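Local coordinates for OsmC family protein (Rhodothermus marinus, PDB 5CML) that hydrolyses carboxyl esters, the chain described here being the esterase domain, of alpha/beta-hydrolase type, of a longer protein that also carries an OsmC domain, at residues C135-V140 with E175-N180; V154-V159 with P165-K170; L194-T199 with E206-L211. All blocks are in the same frame, centred on the assembly; numbering follows the deposited sequence. Where two conformers were deposited one is given.

Contact 1. Residues C135-V140 with E175-N180; sequences CDPAHV and ELERVN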
# COMPACT_ATOMS: atom_id res chain seq x y z
N CYS A 135 1.82 -11.09 -6.56
CA CYS A 135 1.52 -12.18 -5.64
C CYS A 135 2.75 -12.94 -5.19
O CYS A 135 2.69 -13.63 -4.17
CB CYS A 135 0.55 -13.15 -6.30
SG CYS A 135 1.25 -14.09 -7.66
N ASP A 136 3.84 -12.83 -5.94
CA ASP A 136 5.02 -13.64 -5.65
C ASP A 136 6.32 -13.02 -6.15
O ASP A 136 6.31 -12.04 -6.90
CB ASP A 136 4.82 -15.05 -6.25
CG ASP A 136 4.63 -15.06 -7.75
OD1 ASP A 136 5.09 -14.13 -8.45
OD2 ASP A 136 4.03 -16.04 -8.24
N PRO A 137 7.47 -13.56 -5.71
CA PRO A 137 8.74 -12.98 -6.15
C PRO A 137 8.97 -12.98 -7.66
O PRO A 137 9.60 -12.07 -8.16
CB PRO A 137 9.77 -13.86 -5.43
CG PRO A 137 9.09 -14.22 -4.16
CD PRO A 137 7.66 -14.46 -4.56
N ALA A 138 8.48 -13.97 -8.39
CA ALA A 138 8.71 -13.96 -9.82
C ALA A 138 8.11 -12.71 -10.45
O ALA A 138 8.72 -12.08 -11.33
CB ALA A 138 8.15 -15.23 -10.46
N HIS A 139 6.93 -12.31 -9.99
CA HIS A 139 6.27 -11.16 -10.58
C HIS A 139 6.88 -9.85 -10.06
O HIS A 139 6.85 -8.84 -10.76
CB HIS A 139 4.76 -11.24 -10.34
CG HIS A 139 4.08 -12.25 -11.22
ND1 HIS A 139 3.87 -13.55 -10.85
CD2 HIS A 139 3.60 -12.14 -12.49
CE1 HIS A 139 3.28 -14.20 -11.84
NE2 HIS A 139 3.11 -13.37 -12.85
N VAL A 140 7.46 -9.86 -8.88
CA VAL A 140 8.25 -8.72 -8.44
C VAL A 140 9.56 -8.61 -9.25
O VAL A 140 9.94 -7.51 -9.64
CB VAL A 140 8.57 -8.80 -6.92
CG1 VAL A 140 9.47 -7.64 -6.49
CG2 VAL A 140 7.27 -8.77 -6.13
N GLU A 175 13.47 -10.38 1.98
CA GLU A 175 12.59 -10.61 3.10
C GLU A 175 11.22 -11.09 2.67
O GLU A 175 10.63 -11.93 3.33
CB GLU A 175 12.48 -9.32 3.93
CG GLU A 175 11.72 -9.46 5.24
CD GLU A 175 11.88 -8.24 6.15
OE1 GLU A 175 12.61 -7.29 5.77
OE2 GLU A 175 11.28 -8.24 7.25
N LEU A 176 10.71 -10.54 1.58
CA LEU A 176 9.42 -10.95 1.04
C LEU A 176 9.44 -12.42 0.63
O LEU A 176 8.53 -13.19 0.93
CB LEU A 176 9.07 -10.06 -0.15
CG LEU A 176 7.69 -10.25 -0.76
CD1 LEU A 176 6.64 -9.81 0.24
CD2 LEU A 176 7.57 -9.46 -2.07
N GLU A 177 10.52 -12.80 -0.04
CA GLU A 177 10.70 -14.17 -0.48
C GLU A 177 10.83 -15.10 0.73
O GLU A 177 10.25 -16.19 0.75
CB GLU A 177 11.91 -14.21 -1.40
CG GLU A 177 12.30 -15.54 -1.91
CD GLU A 177 13.36 -15.45 -3.00
OE1 GLU A 177 13.24 -14.56 -3.89
OE2 GLU A 177 14.32 -16.25 -2.96
N ARG A 178 11.52 -14.65 1.78
CA ARG A 178 11.69 -15.49 2.97
C ARG A 178 10.36 -15.66 3.74
O ARG A 178 10.06 -16.77 4.17
CB ARG A 178 12.78 -14.92 3.89
CG ARG A 178 13.03 -15.73 5.19
CD ARG A 178 13.33 -17.23 4.91
NE ARG A 178 14.45 -17.44 4.00
CZ ARG A 178 15.71 -17.66 4.35
NH1 ARG A 178 16.07 -17.72 5.64
NH2 ARG A 178 16.63 -17.85 3.40
N VAL A 179 9.57 -14.59 3.93
CA VAL A 179 8.34 -14.74 4.72
C VAL A 179 7.26 -15.49 3.95
O VAL A 179 6.42 -16.17 4.56
CB VAL A 179 7.74 -13.38 5.21
CG1 VAL A 179 8.73 -12.63 6.05
CG2 VAL A 179 7.24 -12.52 4.06
N ASN A 180 7.33 -15.38 2.62
CA ASN A 180 6.38 -15.96 1.65
C ASN A 180 5.02 -15.26 1.72
O ASN A 180 4.23 -15.40 2.67
CB ASN A 180 6.21 -17.47 1.82
CG ASN A 180 5.38 -18.07 0.69
OD1 ASN A 180 4.20 -18.39 0.88
ND2 ASN A 180 5.98 -18.21 -0.49
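Pro-137 and Val-140, on the short helix that opens the excursion after sheet strand 127-131, rest against Leu-176 and Glu-177 in the last turns of helix 170-179. In alpha/beta-hydrolases this is a usual place for a cap insertion, and the contact fastens the start of that excursion to a helix near its end. The backbones are nearest where Pro-137 faces Glu-177, with 6.1 Å between their CA atoms. Here the proline ring lies against the aliphatic root of the glutamate: Pro-137 CG is 3.9 Å from Glu-177 CB. The extended glutamate chain then carries its carboxylate past the ring, leaving Glu-177 OE1 3.9 Å from Pro-137 CB, a matter of packing alone. One turn along, Val-140 meets Leu-176 by single methyls, CG2 of the valine lying 4.1 Å from CD2 of the leucine. Val-140 CG1 stands anti to the backbone N (chi1 177°), which leaves CG2 as the branch that makes this meeting. The helix start that presents both residues is fixed by Asp-136, its N-cap. Asp-136 OD1 takes the backbone N of His-139 at 3.0 Å and also His-139 ND1 at 2.8 Å, the latter on the syn side of the carboxylate though 25° out of its plane, and almost in the imidazole plane. Two donors thus grip one oxygen, and the His-139 ring is held in its rotation. Leu-173, on the same helix as Leu-176, extends the apolar seam to both Pro-137 and Val-140. Val-140 also touches Leu-110, and Leu-176 touches Ala-117, both of helix 110-118, while Phe-85 of helix 85-98 packs on Leu-176.

Contact 2. Residues V154-V159 with P165-K170; sequences VGEAVV and PFRIKK
Glu-156 forks between two cations of the opposite strand. The side chains of Glu-156 and Arg-167 cross at about a right angle, with the carboxylate and guanidinium planes 54° apart, and Glu-156 OE1 receives Arg-167 NE at 2.9 Å nearly in line with the C-O bond; a weak bond from NH2 reaches the same oxygen. OE2 turns its anti lone pair to Lys-169 NZ, also 2.9 Å away, so each oxygen has its own charged mate. The lysine gets there by a bend at chi2 (-57°), its chain slanting across the glutamate's. With a leucine in place of Glu-156, Arg-167 and Lys-169 would probably lose their shared counter-charge, and the arginine's end would be set free to turn. The face of the sheet that bears Ala-157, Val-159, Phe-166 and Ile-168 is apolar. Val-159 covers one face of the Phe-166 ring in a CH-pi contact, its CB 3.6 Å from the ring centroid, while Val-159 CG2 touches Ile-168 CG1 at 3.7 Å. Ile-168 CG2 comes to the ring edge. Between the faces, Ala-157 with Ile-168 and Val-159 with Phe-166 form antiparallel hydrogen-bonded pairs, Val-159 N meeting Phe-166 O at 2.7 Å. Past the end of the ladder, Lys-170 N adds a bond of 2.7 Å to Gly-155 O. Strand 144-146 flanks 156-159 and sends Leu-144 onto Val-159 and Ile-168. The whole is a beta hairpin within a three-stranded antiparallel sheet, set in the insertion after strand 127-131 and consistent with a cap: Phe-166 lies near the probable Ser-His-Asp triad without touching it.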
# COMPACT_ATOMS: atom_id res chain seq x y z
N VAL A 154 25.06 0.41 -0.71
CA VAL A 154 25.06 -0.96 -1.18
C VAL A 154 23.65 -1.54 -1.03
O VAL A 154 22.81 -0.98 -0.31
CB VAL A 154 26.08 -1.83 -0.39
CG1 VAL A 154 26.20 -3.24 -0.96
CG2 VAL A 154 27.45 -1.16 -0.40
N GLY A 155 23.38 -2.63 -1.75
CA GLY A 155 22.23 -3.46 -1.48
C GLY A 155 20.89 -2.86 -1.87
O GLY A 155 19.90 -3.04 -1.16
N GLU A 156 20.86 -2.15 -3.00
CA GLU A 156 19.60 -1.57 -3.50
C GLU A 156 19.25 -2.11 -4.88
O GLU A 156 20.06 -2.78 -5.53
CB GLU A 156 19.69 -0.04 -3.49
CG GLU A 156 20.00 0.50 -2.08
CD GLU A 156 19.79 2.00 -1.92
OE1 GLU A 156 19.49 2.69 -2.91
OE2 GLU A 156 19.94 2.50 -0.78
N ALA A 157 18.03 -1.85 -5.32
CA ALA A 157 17.55 -2.32 -6.62
C ALA A 157 16.78 -1.20 -7.31
O ALA A 157 16.24 -0.33 -6.62
CB ALA A 157 16.68 -3.56 -6.45
N VAL A 158 16.73 -1.22 -8.65
CA VAL A 158 15.96 -0.24 -9.42
C VAL A 158 14.64 -0.84 -9.92
O VAL A 158 14.63 -1.90 -10.54
CB VAL A 158 16.76 0.30 -10.61
CG1 VAL A 158 15.93 1.28 -11.46
CG2 VAL A 158 18.03 0.99 -10.14
N VAL A 159 13.54 -0.14 -9.64
CA VAL A 159 12.19 -0.61 -9.93
C VAL A 159 11.62 0.18 -11.10
O VAL A 159 11.77 1.40 -11.17
CB VAL A 159 11.25 -0.43 -8.72
CG1 VAL A 159 9.87 -1.02 -9.00
CG2 VAL A 159 11.84 -1.06 -7.47
N PRO A 165 11.27 5.66 -12.70
CA PRO A 165 11.84 4.53 -11.96
C PRO A 165 12.34 4.96 -10.58
O PRO A 165 12.51 6.15 -10.33
CB PRO A 165 13.01 4.08 -12.85
CG PRO A 165 13.39 5.28 -13.63
CD PRO A 165 12.12 6.07 -13.83
N PHE A 166 12.57 3.99 -9.69
CA PHE A 166 13.02 4.32 -8.34
C PHE A 166 13.86 3.22 -7.74
O PHE A 166 13.96 2.13 -8.29
CB PHE A 166 11.82 4.65 -7.43
CG PHE A 166 10.83 3.51 -7.26
CD1 PHE A 166 9.78 3.36 -8.15
CD2 PHE A 166 10.91 2.65 -6.17
CE1 PHE A 166 8.85 2.35 -7.98
CE2 PHE A 166 9.97 1.63 -5.99
CZ PHE A 166 8.95 1.48 -6.90
N ARG A 167 14.49 3.52 -6.60
CA ARG A 167 15.33 2.56 -5.90
C ARG A 167 14.63 1.99 -4.68
O ARG A 167 13.85 2.70 -4.04
CB ARG A 167 16.63 3.21 -5.43
CG ARG A 167 17.42 3.92 -6.50
CD ARG A 167 18.37 4.93 -5.86
NE ARG A 167 19.55 4.26 -5.32
CZ ARG A 167 20.54 3.79 -6.07
NH1 ARG A 167 20.48 3.91 -7.39
NH2 ARG A 167 21.58 3.18 -5.51
N ILE A 168 14.92 0.74 -4.35
CA ILE A 168 14.53 0.16 -3.07
C ILE A 168 15.64 -0.76 -2.55
O ILE A 168 16.52 -1.17 -3.31
CB ILE A 168 13.21 -0.64 -3.17
CG1 ILE A 168 13.35 -1.81 -4.15
CG2 ILE A 168 12.08 0.29 -3.56
CD1 ILE A 168 12.22 -2.83 -4.03
N LYS A 169 15.59 -1.10 -1.26
CA LYS A 169 16.55 -2.06 -0.71
C LYS A 169 16.37 -3.49 -1.27
O LYS A 169 15.24 -3.98 -1.41
CB LYS A 169 16.42 -2.09 0.82
CG LYS A 169 16.65 -0.74 1.50
CD LYS A 169 18.01 -0.18 1.14
CE LYS A 169 18.49 0.84 2.16
NZ LYS A 169 19.90 1.28 1.88
N LYS A 170 17.48 -4.14 -1.62
CA LYS A 170 17.43 -5.57 -1.99
C LYS A 170 16.84 -6.39 -0.85
O LYS A 170 16.23 -7.45 -1.09
CB LYS A 170 18.82 -6.10 -2.35
CG LYS A 170 19.41 -5.53 -3.63
CD LYS A 170 20.82 -6.06 -3.86
CE LYS A 170 21.62 -5.18 -4.82
NZ LYS A 170 23.01 -5.68 -5.04

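Contact 3. Residues L194-T199 with E206-L211; sequences LFHSPT and ENAACL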
# COMPACT_ATOMS: atom_id res chain seq x y z
N LEU A 194 -9.08 -7.03 -2.67
CA LEU A 194 -8.15 -6.87 -3.77
C LEU A 194 -8.76 -6.08 -4.90
O LEU A 194 -9.80 -6.47 -5.41
CB LEU A 194 -7.75 -8.24 -4.32
CG LEU A 194 -7.11 -9.22 -3.34
CD1 LEU A 194 -7.21 -10.64 -3.88
CD2 LEU A 194 -5.66 -8.83 -3.11
N PHE A 195 -8.09 -5.01 -5.32
CA PHE A 195 -8.44 -4.30 -6.55
C PHE A 195 -7.41 -4.62 -7.60
O PHE A 195 -6.22 -4.61 -7.30
CB PHE A 195 -8.42 -2.78 -6.37
CG PHE A 195 -9.47 -2.23 -5.44
CD1 PHE A 195 -10.70 -1.82 -5.92
CD2 PHE A 195 -9.19 -2.03 -4.09
CE1 PHE A 195 -11.64 -1.25 -5.06
CE2 PHE A 195 -10.12 -1.48 -3.25
CZ PHE A 195 -11.35 -1.09 -3.73
N HIS A 196 -7.83 -4.85 -8.85
CA HIS A 196 -6.87 -5.06 -9.91
C HIS A 196 -7.52 -4.82 -11.25
O HIS A 196 -8.67 -5.21 -11.46
CB HIS A 196 -6.32 -6.48 -9.87
CG HIS A 196 -4.89 -6.61 -10.29
ND1 HIS A 196 -3.91 -7.04 -9.43
CD2 HIS A 196 -4.28 -6.41 -11.49
CE1 HIS A 196 -2.75 -7.09 -10.06
NE2 HIS A 196 -2.94 -6.71 -11.31
N SER A 197 -6.77 -4.23 -12.18
CA SER A 197 -7.25 -4.06 -13.54
C SER A 197 -6.90 -5.25 -14.42
O SER A 197 -5.75 -5.68 -14.46
CB SER A 197 -6.64 -2.84 -14.17
OG SER A 197 -7.00 -2.79 -15.52
N PRO A 198 -7.90 -5.76 -15.15
CA PRO A 198 -7.59 -6.85 -16.08
C PRO A 198 -6.62 -6.40 -17.16
O PRO A 198 -5.94 -7.23 -17.72
CB PRO A 198 -8.96 -7.25 -16.66
CG PRO A 198 -9.89 -6.21 -16.26
CD PRO A 198 -9.35 -5.48 -15.08
N THR A 199 -6.55 -5.09 -17.41
CA THR A 199 -5.69 -4.57 -18.47
C THR A 199 -4.36 -4.02 -17.92
O THR A 199 -3.62 -3.34 -18.63
CB THR A 199 -6.41 -3.46 -19.29
OG1 THR A 199 -6.79 -2.38 -18.44
CG2 THR A 199 -7.65 -4.01 -19.94
N GLU A 206 -3.45 -12.02 -13.25
CA GLU A 206 -3.29 -13.34 -12.64
C GLU A 206 -2.77 -13.23 -11.19
O GLU A 206 -3.03 -14.12 -10.38
CB GLU A 206 -2.36 -14.24 -13.47
CG GLU A 206 -0.94 -13.74 -13.59
CD GLU A 206 -0.72 -12.81 -14.77
OE1 GLU A 206 -1.69 -12.16 -15.25
OE2 GLU A 206 0.44 -12.76 -15.24
N ASN A 207 -2.10 -12.12 -10.85
CA ASN A 207 -1.59 -11.92 -9.49
C ASN A 207 -2.74 -11.77 -8.50
O ASN A 207 -2.66 -12.27 -7.38
CB ASN A 207 -0.68 -10.68 -9.41
CG ASN A 207 0.67 -10.92 -10.05
OD1 ASN A 207 1.61 -11.32 -9.38
ND2 ASN A 207 0.77 -10.65 -11.34
N ALA A 208 -3.83 -11.14 -8.93
CA ALA A 208 -4.98 -11.00 -8.04
C ALA A 208 -5.64 -12.36 -7.82
O ALA A 208 -6.10 -12.66 -6.72
CB ALA A 208 -5.99 -9.97 -8.61
N ALA A 209 -5.70 -13.21 -8.85
CA ALA A 209 -6.30 -14.53 -8.69
C ALA A 209 -5.46 -15.38 -7.74
O ALA A 209 -5.98 -16.12 -6.91
CB ALA A 209 -6.42 -15.22 -10.03
N CYS A 210 -4.14 -15.24 -7.84
CA CYS A 210 -3.20 -15.94 -6.99
C CYS A 210 -3.40 -15.55 -5.53
O CYS A 210 -3.47 -16.40 -4.64
CB CYS A 210 -1.79 -15.59 -7.47
SG CYS A 210 -0.47 -16.25 -6.52
N LEU A 211 -3.50 -14.24 -5.29
CA LEU A 211 -3.68 -13.77 -3.92
C LEU A 211 -5.06 -14.20 -3.39
O LEU A 211 -5.18 -14.59 -2.24
CB LEU A 211 -3.51 -12.24 -3.83
CG LEU A 211 -2.07 -11.74 -3.98
CD1 LEU A 211 -2.01 -10.22 -4.26
CD2 LEU A 211 -1.26 -12.06 -2.73
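Asn-207 OD1 takes the backbone N of Cys-135, while ND2 of the same amide bonds to the carbonyl O of Gly-204. With its amide held through both OD1 and ND2, Asn-207 offers its CB to the neighbouring strand, where His-196 CE1 lies 4.2 Å away. The imidazole and amide planes are within 5° of each other, yet the ring meets Asn-207 CB obliquely. Ala-208 makes the closer approach to the histidine: its CB is 3.7 Å from His-196 ND1 and touches His-196 CB as well. The first torsion of His-196, chi1 -146°, departs from a staggered value, which suggests that the ring is fitted to its surroundings; its NE2 is bonded to the carbonyl O of Val-203, just ahead of helix 206-214.

Strand 192-196 and this helix are the first two elements of a beta-alpha-beta crossover that ends in strand 219-223, part of the central, mostly parallel sheet of an alpha/beta-hydrolase. Over residues 194-196 and 206-211 strand and helix run nearly antiparallel, at 166°, their axes 8.8 Å apart at closest. A small alanine facing the strand fits such close passage, and Phe-221 of strand 219-223 also packs on it. Farther along the helix the contact becomes mainly aliphatic. Leu-194 spreads both methyls over Leu-211, CD1 coming to 4.0 Å from Leu-211 CB and CD2 to 4.1 Å from Leu-211 CD1. The first of these methyls also lies 3.7 Å from the carbonyl O of Ala-208. Beyond the strand the chain turns sharply: Ser-197 OG accepts from Thr-199 N at 3.0 Å, an ST turn, and the serine hydroxyl is bonded to the carbonyl O of Ala-227 too. His-196 also touches the residues of the probable Ser-His-Asp triad.

Contact 3 is buried and joins the central sheet to a covering helix, where leucine, alanine and a histidine ring fit together. Contacts 1 and 2 are partly buried and lie in the insertion between strands 127-131 and 192-196; contact 2 is nested in the loop that contact 1 closes, strand 166-169 running into helix 170-179. Their chemistry follows their place: contact 2 joins a backbone ladder to a charged network beside an apolar face, whereas contact 1 is sparse packing between two helices. Contacts 1 and 3 meet through residues 135-140 and 206-211, where a Cys-135 to Cys-210 disulfide has been seen in this protein. Contacts 2 and 3 stay about 13 Å apart (nearest atoms).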